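Local coordinates for glucose-6-phosphate isomerase (Plasmodium falciparum, PDB 3QKI), which probably interconverts alpha-D-glucose 6-phosphate and beta-D-fructose 6-phosphate, the isomerase step of glycolysis, at residues A[59-64]-A[344-349]; A[70-75]-A[369-374]; A[82-87]-A[363-368]; A[426-431]-A[469-474]. All blocks are in the same frame, centred on the assembly; numbering follows the deposited sequence. Where two conformers were deposited one is given.

Contact 1: residues A[59-64]-A[344-349]; sequences KKFKNF and DEHFLH
A face-to-face aromatic stack joins F61 to H346 near the protein surface. F61 belongs to strand 58-61, an outermost strand, within this chain, of the mixed sheet. H346 is in the last turn of helix 330-349. The two ring centroids are 4.5 Å apart and the planes are tilted by 27°, so the stack is not flat. F61 holds CG anti to its backbone N (chi1 -177°), which sends the ring out toward the helix. The H346 methylene also takes part. H346 CB lies over the face of the F61 ring, 3.7 Å from F61 CZ, in a CH-pi contact. At the other end of the stack, H346 ND1 is 4.0 Å from F61 CD2. The opposite face of the F61 ring is covered by CG of its neighbour K62. F61 is thus held between an imidazole and a lysine chain. The polar end of H346 is used elsewhere: its NE2 is hydrogen-bonded to the backbone N of I356, at the start of helix 356-371. That bond fixes the turn of the imidazole. Since a backbone N-H is the donor, NE2 is the accepting nitrogen, which is consistent with a neutral imidazole stacking on F61.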
# COMPACT_ATOMS: atom_id res chain seq x y z
N LYS A 59 -16.59 22.37 -7.30
CA LYS A 59 -15.84 23.60 -7.04
C LYS A 59 -14.60 23.65 -7.92
O LYS A 59 -14.04 22.60 -8.26
CB LYS A 59 -15.44 23.66 -5.55
CG LYS A 59 -16.61 23.50 -4.56
CD LYS A 59 -17.41 24.79 -4.43
CE LYS A 59 -18.59 24.64 -3.52
NZ LYS A 59 -19.62 25.69 -3.79
N LYS A 60 -14.17 24.87 -8.30
CA LYS A 60 -12.97 25.11 -9.12
C LYS A 60 -11.96 25.99 -8.39
O LYS A 60 -12.34 27.05 -7.87
CB LYS A 60 -13.33 25.75 -10.47
N PHE A 61 -10.68 25.57 -8.36
CA PHE A 61 -9.59 26.37 -7.80
C PHE A 61 -8.39 26.18 -8.67
O PHE A 61 -7.86 25.07 -8.75
CB PHE A 61 -9.26 26.11 -6.31
CG PHE A 61 -8.17 27.02 -5.78
CD1 PHE A 61 -6.98 26.49 -5.29
CD2 PHE A 61 -8.31 28.40 -5.81
CE1 PHE A 61 -5.97 27.33 -4.81
CE2 PHE A 61 -7.30 29.24 -5.34
CZ PHE A 61 -6.12 28.70 -4.86
N LYS A 62 -7.98 27.27 -9.33
CA LYS A 62 -6.86 27.30 -10.27
C LYS A 62 -7.08 26.28 -11.41
O LYS A 62 -8.07 26.38 -12.15
CB LYS A 62 -5.48 27.09 -9.55
CG LYS A 62 -5.18 28.08 -8.42
CD LYS A 62 -4.48 29.33 -8.90
CE LYS A 62 -4.21 30.26 -7.74
NZ LYS A 62 -3.77 31.60 -8.21
N ASN A 63 -6.18 25.31 -11.50
CA ASN A 63 -6.13 24.28 -12.53
C ASN A 63 -6.83 22.96 -12.15
O ASN A 63 -6.43 21.88 -12.63
CB ASN A 63 -4.67 24.08 -12.99
CG ASN A 63 -3.63 24.24 -11.91
OD1 ASN A 63 -3.17 23.27 -11.31
ND2 ASN A 63 -3.20 25.47 -11.65
N PHE A 64 -7.89 23.02 -11.30
CA PHE A 64 -8.61 21.81 -10.89
C PHE A 64 -10.04 21.97 -10.46
O PHE A 64 -10.43 23.04 -9.97
CB PHE A 64 -7.80 21.00 -9.85
CG PHE A 64 -7.96 21.35 -8.39
CD1 PHE A 64 -7.09 22.24 -7.78
CD2 PHE A 64 -8.90 20.71 -7.60
CE1 PHE A 64 -7.20 22.54 -6.42
CE2 PHE A 64 -9.02 21.00 -6.24
CZ PHE A 64 -8.16 21.90 -5.66
N ASP A 344 -2.51 27.05 0.61
CA ASP A 344 -2.52 27.51 2.00
C ASP A 344 -3.37 28.79 2.13
O ASP A 344 -4.21 28.88 3.03
CB ASP A 344 -1.11 27.83 2.53
CG ASP A 344 -0.20 26.63 2.74
OD1 ASP A 344 -0.71 25.48 2.75
OD2 ASP A 344 1.03 26.83 2.82
N GLU A 345 -3.15 29.76 1.21
CA GLU A 345 -3.88 31.05 1.18
C GLU A 345 -5.37 30.85 0.97
O GLU A 345 -6.18 31.51 1.63
CB GLU A 345 -3.30 31.98 0.10
CG GLU A 345 -1.91 32.49 0.44
CD GLU A 345 -1.88 33.63 1.44
OE1 GLU A 345 -2.37 34.72 1.10
OE2 GLU A 345 -1.34 33.43 2.56
N HIS A 346 -5.74 29.89 0.11
CA HIS A 346 -7.13 29.53 -0.15
C HIS A 346 -7.73 28.95 1.15
O HIS A 346 -8.81 29.38 1.58
CB HIS A 346 -7.22 28.48 -1.29
CG HIS A 346 -8.58 27.90 -1.44
ND1 HIS A 346 -9.60 28.61 -2.07
CD2 HIS A 346 -9.06 26.71 -1.02
CE1 HIS A 346 -10.66 27.83 -2.02
NE2 HIS A 346 -10.40 26.68 -1.40
N PHE A 347 -7.02 28.01 1.76
CA PHE A 347 -7.47 27.37 3.01
C PHE A 347 -7.72 28.42 4.13
O PHE A 347 -8.74 28.36 4.82
CB PHE A 347 -6.42 26.35 3.47
CG PHE A 347 -6.68 25.65 4.78
CD1 PHE A 347 -7.95 25.15 5.09
CD2 PHE A 347 -5.65 25.39 5.67
CE1 PHE A 347 -8.18 24.47 6.28
CE2 PHE A 347 -5.87 24.67 6.84
CZ PHE A 347 -7.12 24.19 7.13
N LEU A 348 -6.80 29.36 4.29
CA LEU A 348 -6.93 30.37 5.33
C LEU A 348 -8.05 31.38 5.06
O LEU A 348 -8.79 31.74 5.98
CB LEU A 348 -5.59 31.11 5.48
CG LEU A 348 -5.53 32.28 6.48
CD1 LEU A 348 -5.72 31.78 7.93
CD2 LEU A 348 -4.20 33.02 6.36
N HIS A 349 -8.12 31.89 3.83
CA HIS A 349 -9.01 32.98 3.47
C HIS A 349 -10.39 32.66 2.90
O HIS A 349 -11.31 33.45 3.13
CB HIS A 349 -8.28 33.99 2.57
CG HIS A 349 -7.09 34.61 3.23
ND1 HIS A 349 -7.23 35.49 4.30
CD2 HIS A 349 -5.77 34.45 2.97
CE1 HIS A 349 -5.99 35.84 4.64
NE2 HIS A 349 -5.09 35.26 3.86

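Contact 2: residues A[70-75]-A[369-374]; sequences RQRYSE and HFFDYK
The backbones stay well apart, with R72 CA 9.4 Å from F371 CA, and R72 is the centre of an inverse gamma turn closed by Y73 N to Q71 O. Long side chains fill the gap. R72 bends at chi3 (72°), and this turns its guanidinium back beside the F371 ring. The two side chains cross at about a right angle. R72 NH1 comes to the ring edge, 3.6 Å from F371 CE2. The guanidinium and ring planes are 48° apart, so this is not a stack. The aliphatic part of R72 touches the same rim: R72 CB is 3.8 Å from F371 CZ, and R72 CD lies equally near F371 CE2. The contact ties the loop between strand 64-70 and helix 75-87 to the last part of helix 356-371 and the turn after it. D372, with positive phi, is the first residue to depart from helical angles. Y373 then lays one face of its ring over F371 CB. A water connects Y373 to the arginine. It is 2.6 Å from Y373 OH and accepts a weak bond from R72 NH1 at 3.0 Å. The other terminal nitrogen, R72 NH2, is hydrogen-bonded to the backbone O of K42.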
# COMPACT_ATOMS: atom_id res chain seq x y z
N ARG A 70 -21.18 13.12 -5.56
CA ARG A 70 -21.49 11.73 -5.25
C ARG A 70 -21.30 11.46 -3.77
O ARG A 70 -20.82 10.41 -3.39
CB ARG A 70 -20.71 10.74 -6.14
CG ARG A 70 -21.02 10.90 -7.62
CD ARG A 70 -19.94 10.25 -8.45
NE ARG A 70 -20.04 10.67 -9.84
CZ ARG A 70 -19.64 11.84 -10.31
NH1 ARG A 70 -19.09 12.75 -9.49
NH2 ARG A 70 -19.81 12.14 -11.59
N GLN A 71 -21.69 12.43 -2.93
CA GLN A 71 -21.69 12.31 -1.48
C GLN A 71 -23.15 12.35 -1.04
O GLN A 71 -23.97 13.03 -1.66
CB GLN A 71 -20.85 13.42 -0.79
CG GLN A 71 -19.36 13.35 -1.13
CD GLN A 71 -18.65 12.14 -0.57
OE1 GLN A 71 -19.06 11.52 0.41
NE2 GLN A 71 -17.54 11.81 -1.17
N ARG A 72 -23.47 11.62 0.01
CA ARG A 72 -24.84 11.45 0.50
C ARG A 72 -25.42 12.63 1.29
O ARG A 72 -25.83 12.49 2.44
CB ARG A 72 -25.01 10.09 1.20
CG ARG A 72 -24.58 8.91 0.33
CD ARG A 72 -25.07 7.60 0.89
NE ARG A 72 -26.51 7.46 0.70
CZ ARG A 72 -27.26 6.49 1.21
NH1 ARG A 72 -26.72 5.55 1.96
NH2 ARG A 72 -28.57 6.45 0.97
N TYR A 73 -25.47 13.78 0.65
CA TYR A 73 -26.06 14.98 1.23
C TYR A 73 -26.70 15.87 0.19
O TYR A 73 -26.22 15.97 -0.94
CB TYR A 73 -25.07 15.81 2.12
CG TYR A 73 -23.65 16.01 1.61
CD1 TYR A 73 -22.55 15.69 2.41
CD2 TYR A 73 -23.40 16.67 0.41
CE1 TYR A 73 -21.25 15.91 1.98
CE2 TYR A 73 -22.10 16.89 -0.04
CZ TYR A 73 -21.03 16.52 0.76
OH TYR A 73 -19.75 16.74 0.35
N SER A 74 -27.76 16.55 0.61
CA SER A 74 -28.42 17.58 -0.18
C SER A 74 -27.59 18.86 0.06
O SER A 74 -26.72 18.87 0.95
CB SER A 74 -29.84 17.79 0.32
OG SER A 74 -29.83 18.35 1.63
N GLU A 75 -27.86 19.95 -0.68
CA GLU A 75 -27.18 21.22 -0.43
C GLU A 75 -27.50 21.72 0.99
O GLU A 75 -26.65 22.33 1.64
CB GLU A 75 -27.58 22.28 -1.45
CG GLU A 75 -27.13 21.96 -2.85
CD GLU A 75 -28.01 22.58 -3.91
OE1 GLU A 75 -28.99 21.92 -4.35
OE2 GLU A 75 -27.74 23.75 -4.29
N HIS A 369 -18.65 9.95 10.94
CA HIS A 369 -19.54 10.10 12.09
C HIS A 369 -20.98 9.66 11.91
O HIS A 369 -21.52 9.01 12.79
CB HIS A 369 -19.45 11.51 12.70
CG HIS A 369 -18.27 11.66 13.61
ND1 HIS A 369 -18.43 11.95 14.96
CD2 HIS A 369 -16.95 11.50 13.35
CE1 HIS A 369 -17.22 11.96 15.47
NE2 HIS A 369 -16.29 11.69 14.55
N PHE A 370 -21.60 10.03 10.79
CA PHE A 370 -23.01 9.78 10.54
C PHE A 370 -23.36 8.52 9.75
O PHE A 370 -24.48 8.01 9.86
CB PHE A 370 -23.68 11.06 10.00
CG PHE A 370 -23.35 12.22 10.89
CD1 PHE A 370 -23.84 12.28 12.20
CD2 PHE A 370 -22.46 13.21 10.49
CE1 PHE A 370 -23.46 13.30 13.06
CE2 PHE A 370 -22.10 14.24 11.35
CZ PHE A 370 -22.58 14.27 12.63
N PHE A 371 -22.39 7.96 9.04
CA PHE A 371 -22.61 6.72 8.27
C PHE A 371 -21.76 5.59 8.81
O PHE A 371 -21.91 4.45 8.37
CB PHE A 371 -22.33 6.97 6.79
CG PHE A 371 -23.45 7.67 6.08
CD1 PHE A 371 -23.60 9.06 6.18
CD2 PHE A 371 -24.35 6.96 5.30
CE1 PHE A 371 -24.65 9.71 5.54
CE2 PHE A 371 -25.39 7.62 4.63
CZ PHE A 371 -25.54 8.99 4.77
N ASP A 372 -20.85 5.91 9.74
CA ASP A 372 -19.93 4.96 10.36
C ASP A 372 -18.99 4.31 9.34
O ASP A 372 -18.64 3.12 9.46
CB ASP A 372 -20.68 3.97 11.27
CG ASP A 372 -19.92 3.58 12.52
OD1 ASP A 372 -19.86 2.38 12.82
OD2 ASP A 372 -19.40 4.49 13.21
N TYR A 373 -18.61 5.08 8.30
CA TYR A 373 -17.66 4.66 7.26
C TYR A 373 -16.25 4.99 7.76
O TYR A 373 -15.78 6.13 7.66
CB TYR A 373 -17.97 5.35 5.92
CG TYR A 373 -19.30 4.97 5.31
CD1 TYR A 373 -19.93 3.76 5.63
CD2 TYR A 373 -19.93 5.81 4.39
CE1 TYR A 373 -21.15 3.41 5.06
CE2 TYR A 373 -21.15 5.46 3.81
CZ TYR A 373 -21.76 4.26 4.16
OH TYR A 373 -22.97 3.91 3.62
N LYS A 374 -15.62 4.00 8.38
CA LYS A 374 -14.31 4.13 9.02
C LYS A 374 -13.09 3.90 8.11
O LYS A 374 -11.97 3.71 8.60
CB LYS A 374 -14.25 3.29 10.28
CG LYS A 374 -15.37 3.56 11.29
CD LYS A 374 -15.03 2.87 12.60
CE LYS A 374 -16.23 2.26 13.25
NZ LYS A 374 -15.96 1.94 14.67
O HOH W 1 -24.17 4.08 1.31

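Contact 3: residues A[82-87]-A[363-368]; sequences VEYAEE and TSFYNS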
# COMPACT_ATOMS: atom_id res chain seq x y z
N VAL A 82 -21.44 23.07 7.29
CA VAL A 82 -20.78 24.39 7.38
C VAL A 82 -21.14 25.07 8.71
O VAL A 82 -20.26 25.65 9.35
CB VAL A 82 -21.04 25.26 6.13
CG1 VAL A 82 -20.51 26.69 6.32
CG2 VAL A 82 -20.42 24.60 4.90
N GLU A 83 -22.41 24.92 9.17
CA GLU A 83 -22.83 25.46 10.47
C GLU A 83 -22.08 24.75 11.59
O GLU A 83 -21.74 25.39 12.57
CB GLU A 83 -24.34 25.33 10.68
CG GLU A 83 -25.13 26.35 9.88
CD GLU A 83 -26.63 26.20 10.03
OE1 GLU A 83 -27.07 25.80 11.13
OE2 GLU A 83 -27.36 26.47 9.05
N TYR A 84 -21.81 23.44 11.43
CA TYR A 84 -20.99 22.69 12.39
C TYR A 84 -19.54 23.24 12.43
O TYR A 84 -19.02 23.46 13.51
CB TYR A 84 -21.02 21.18 12.09
CG TYR A 84 -20.12 20.42 13.03
CD1 TYR A 84 -18.81 20.11 12.66
CD2 TYR A 84 -20.53 20.09 14.32
CE1 TYR A 84 -17.95 19.45 13.54
CE2 TYR A 84 -19.67 19.46 15.21
CZ TYR A 84 -18.39 19.13 14.82
OH TYR A 84 -17.55 18.46 15.66
N ALA A 85 -18.91 23.49 11.27
CA ALA A 85 -17.57 24.08 11.19
C ALA A 85 -17.54 25.45 11.92
O ALA A 85 -16.60 25.73 12.67
CB ALA A 85 -17.15 24.27 9.74
N GLU A 86 -18.60 26.25 11.77
CA GLU A 86 -18.74 27.56 12.46
C GLU A 86 -18.89 27.36 13.99
O GLU A 86 -18.23 28.04 14.77
CB GLU A 86 -19.97 28.31 11.92
CG GLU A 86 -19.73 28.92 10.56
CD GLU A 86 -20.95 29.38 9.78
OE1 GLU A 86 -22.09 29.18 10.24
OE2 GLU A 86 -20.75 29.92 8.66
N GLU A 87 -19.72 26.39 14.41
CA GLU A 87 -19.94 26.08 15.81
C GLU A 87 -18.67 25.59 16.55
O GLU A 87 -18.51 25.89 17.73
CB GLU A 87 -21.11 25.11 15.98
CG GLU A 87 -21.78 25.28 17.33
CD GLU A 87 -23.01 24.45 17.61
OE1 GLU A 87 -23.71 24.03 16.66
OE2 GLU A 87 -23.31 24.26 18.81
N THR A 363 -16.80 16.48 4.61
CA THR A 363 -17.31 15.29 3.93
C THR A 363 -16.78 14.04 4.64
O THR A 363 -17.56 13.14 4.93
CB THR A 363 -16.90 15.34 2.46
OG1 THR A 363 -17.51 16.48 1.85
CG2 THR A 363 -17.28 14.10 1.70
N SER A 364 -15.47 14.00 4.92
CA SER A 364 -14.81 12.89 5.60
C SER A 364 -15.42 12.68 7.00
O SER A 364 -15.72 11.55 7.38
CB SER A 364 -13.32 13.19 5.70
OG SER A 364 -12.59 12.17 6.36
N PHE A 365 -15.60 13.77 7.76
CA PHE A 365 -16.18 13.80 9.10
C PHE A 365 -17.62 13.26 9.06
O PHE A 365 -17.99 12.44 9.89
CB PHE A 365 -16.15 15.25 9.64
CG PHE A 365 -16.88 15.47 10.95
CD1 PHE A 365 -16.32 15.06 12.15
CD2 PHE A 365 -18.12 16.09 10.97
CE1 PHE A 365 -16.99 15.27 13.36
CE2 PHE A 365 -18.81 16.27 12.17
CZ PHE A 365 -18.24 15.86 13.36
N TYR A 366 -18.42 13.74 8.08
CA TYR A 366 -19.80 13.33 7.86
C TYR A 366 -19.91 11.81 7.60
O TYR A 366 -20.65 11.12 8.30
CB TYR A 366 -20.35 14.14 6.68
CG TYR A 366 -21.78 13.82 6.28
CD1 TYR A 366 -22.85 14.31 7.02
CD2 TYR A 366 -22.05 13.12 5.11
CE1 TYR A 366 -24.17 14.05 6.64
CE2 TYR A 366 -23.37 12.85 4.72
CZ TYR A 366 -24.42 13.33 5.48
OH TYR A 366 -25.71 13.08 5.10
N ASN A 367 -19.12 11.29 6.64
CA ASN A 367 -19.10 9.85 6.31
C ASN A 367 -18.71 9.00 7.49
O ASN A 367 -19.34 7.96 7.73
CB ASN A 367 -18.18 9.58 5.13
CG ASN A 367 -18.76 10.03 3.83
OD1 ASN A 367 -19.97 10.17 3.70
ND2 ASN A 367 -17.92 10.29 2.84
N SER A 368 -17.70 9.43 8.23
CA SER A 368 -17.23 8.66 9.39
C SER A 368 -18.22 8.73 10.56
O SER A 368 -18.55 7.69 11.14
CB SER A 368 -15.85 9.14 9.82
OG SER A 368 -15.45 8.55 11.05
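Y84 and F365 both hold CG anti to the backbone N, with chi1 176° and 173°, and these torsions carry the two rings into the gap between their helices. The backbones are far apart there: the nearest CA atoms, those of Y84 and Y366, are separated by 10.5 Å. The rings are nearly parallel, with planes at 15°. They are displaced so far that little of one lies above the other, and the centroids lie 4.8 Å apart. F365 meets the tyrosine with its outer rim. F365 CE2 sits over one face of the Y84 ring, off centre, 3.6 Å from Y84 CE1. F365 CZ reaches further along the tyrosine, to 3.5 Å from Y84 OH. This last approach is van der Waals contact and does not serve the hydroxyl. Y84 OH is hydrogen-bonded to the backbone O of L543, so a buried polar atom has a partner and the far end of the ring is tethered. Helix 27-39 adds L32 against Y84 and Y29 against F365. The rings meet rim to rim between helices 75-87 and 356-371. Helix 356-371 flanks the mixed sheet and helix 75-87 packs outside it, in an alpha/beta fold.

Contact 4: residues A[426-431]-A[469-474]; sequences NGQHSF and MTNFFA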
# COMPACT_ATOMS: atom_id res chain seq x y z
N ASN A 426 -4.75 -0.20 -11.28
CA ASN A 426 -4.26 -1.30 -10.43
C ASN A 426 -5.18 -1.68 -9.26
O ASN A 426 -5.49 -2.86 -9.12
CB ASN A 426 -2.86 -1.02 -9.92
CG ASN A 426 -1.80 -0.97 -10.96
OD1 ASN A 426 -2.03 -1.24 -12.12
ND2 ASN A 426 -0.59 -0.64 -10.56
N GLY A 427 -5.59 -0.70 -8.45
CA GLY A 427 -6.47 -0.94 -7.31
C GLY A 427 -7.80 -1.51 -7.78
O GLY A 427 -8.37 -2.41 -7.18
N GLN A 428 -8.24 -1.00 -8.92
CA GLN A 428 -9.45 -1.39 -9.60
C GLN A 428 -9.50 -2.89 -9.90
O GLN A 428 -10.51 -3.54 -9.62
CB GLN A 428 -9.64 -0.51 -10.85
CG GLN A 428 -10.90 -0.81 -11.65
CD GLN A 428 -10.99 0.11 -12.84
OE1 GLN A 428 -10.76 1.34 -12.76
NE2 GLN A 428 -11.34 -0.46 -13.97
N HIS A 429 -8.38 -3.45 -10.38
CA HIS A 429 -8.30 -4.89 -10.68
C HIS A 429 -7.93 -5.76 -9.48
O HIS A 429 -7.83 -6.99 -9.60
CB HIS A 429 -7.38 -5.13 -11.88
CG HIS A 429 -7.87 -4.41 -13.10
ND1 HIS A 429 -9.10 -4.69 -13.65
CD2 HIS A 429 -7.30 -3.41 -13.80
CE1 HIS A 429 -9.24 -3.87 -14.68
NE2 HIS A 429 -8.18 -3.08 -14.81
N SER A 430 -7.76 -5.14 -8.32
CA SER A 430 -7.36 -5.82 -7.11
C SER A 430 -8.49 -5.97 -6.10
O SER A 430 -8.90 -7.09 -5.84
CB SER A 430 -6.18 -5.11 -6.47
OG SER A 430 -5.87 -5.65 -5.20
N PHE A 431 -8.99 -4.86 -5.54
CA PHE A 431 -9.97 -4.89 -4.47
C PHE A 431 -11.31 -4.15 -4.71
O PHE A 431 -12.10 -4.07 -3.77
CB PHE A 431 -9.31 -4.37 -3.17
CG PHE A 431 -8.66 -3.01 -3.34
CD1 PHE A 431 -9.44 -1.85 -3.43
CD2 PHE A 431 -7.27 -2.89 -3.44
CE1 PHE A 431 -8.84 -0.60 -3.66
CE2 PHE A 431 -6.68 -1.64 -3.65
CZ PHE A 431 -7.47 -0.50 -3.76
N MET A 469 -8.75 7.00 -18.29
CA MET A 469 -9.74 7.96 -17.83
C MET A 469 -11.19 7.56 -18.00
O MET A 469 -12.03 8.04 -17.24
CB MET A 469 -9.40 9.40 -18.30
CG MET A 469 -8.09 9.94 -17.67
SD MET A 469 -8.15 10.03 -15.84
CE MET A 469 -9.04 11.61 -15.61
N THR A 470 -11.49 6.60 -18.89
CA THR A 470 -12.87 6.10 -19.00
C THR A 470 -13.29 5.49 -17.63
O THR A 470 -14.45 5.61 -17.24
CB THR A 470 -13.01 5.03 -20.10
OG1 THR A 470 -12.25 3.86 -19.79
CG2 THR A 470 -12.65 5.56 -21.47
N ASN A 471 -12.32 4.88 -16.92
CA ASN A 471 -12.50 4.24 -15.61
C ASN A 471 -12.67 5.23 -14.50
O ASN A 471 -13.45 4.99 -13.59
CB ASN A 471 -11.35 3.29 -15.32
CG ASN A 471 -11.19 2.22 -16.34
OD1 ASN A 471 -11.87 1.20 -16.30
ND2 ASN A 471 -10.30 2.43 -17.28
N PHE A 472 -11.98 6.36 -14.58
CA PHE A 472 -12.06 7.42 -13.57
C PHE A 472 -13.52 7.88 -13.48
O PHE A 472 -14.07 7.91 -12.39
CB PHE A 472 -11.12 8.59 -13.97
CG PHE A 472 -11.17 9.83 -13.11
CD1 PHE A 472 -10.45 9.90 -11.91
CD2 PHE A 472 -11.89 10.95 -13.51
CE1 PHE A 472 -10.49 11.05 -11.12
CE2 PHE A 472 -11.92 12.12 -12.72
CZ PHE A 472 -11.21 12.15 -11.53
N PHE A 473 -14.17 8.19 -14.64
CA PHE A 473 -15.56 8.67 -14.65
C PHE A 473 -16.57 7.55 -14.33
O PHE A 473 -17.45 7.75 -13.50
CB PHE A 473 -15.88 9.37 -15.98
CG PHE A 473 -15.03 10.61 -16.22
CD1 PHE A 473 -15.29 11.80 -15.55
CD2 PHE A 473 -13.94 10.56 -17.09
CE1 PHE A 473 -14.48 12.94 -15.76
CE2 PHE A 473 -13.13 11.69 -17.28
CZ PHE A 473 -13.40 12.87 -16.61
N ALA A 474 -16.40 6.38 -14.97
CA ALA A 474 -17.29 5.24 -14.84
C ALA A 474 -17.35 4.66 -13.44
O ALA A 474 -18.45 4.30 -13.01
CB ALA A 474 -16.90 4.15 -15.80
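The side-chain amides of Q428 and N471 meet with their planes turned 51° apart. N471 OD1 lies in the Q428 amide plane, at its NE2 edge. From the other partner's side the geometry differs. Q428 NE2 sits above the N471 carbonyl plane, 57° out of it, and is not on a lone pair. The hydrogen bond from Q428 NE2 to N471 OD1 is 2.9 Å long and almost straight at the hydrogen. Q428 reaches across with an extended chain, CG anti to the backbone N (chi1 -179°). Q428 OE1 lies 3.3 Å from N471 CB. OE1 also has a hydrogen bond with Y381 OH, so both ends of the buried Q428 amide are held and its rotation is fixed. N471 ND2 has a weak bond to the backbone O of L468 in its own helix. The next residue after Q428 is H429, a beta-D-fructose 6-phosphate-binding residue; no sugar is bound to this chain here. H429 also packs on E256 of the second subunit. The amide-to-amide hydrogen bond links helix 428-437 to helix 464-481. On that second helix, F472 packs against L515, and M469 and F473 against L517, of strand 513-518.

Contacts 2 and 3 are the closest pair, with centres about 10 Å apart. Both use helix 356-371, and they touch directly. Y73 OH is 2.7 Å from T363 OG1 and R72 O is 2.7 Å from Y366 OH, both probable hydrogen bonds. Contact 1 lies about 19 Å from contact 3 and 23 Å from contact 2, centre to centre. It joins them in sequence: helix 330-349 is followed by helix 356-371. Contact 4 is about 29 Å from contact 3 between centres but about 22 Å from contact 2, whose nearest atoms are about 5 Å away without touching. It alone holds a residue of the sugar-phosphate site, H429. Contacts 1, 2 and 4 also reach the second subunit.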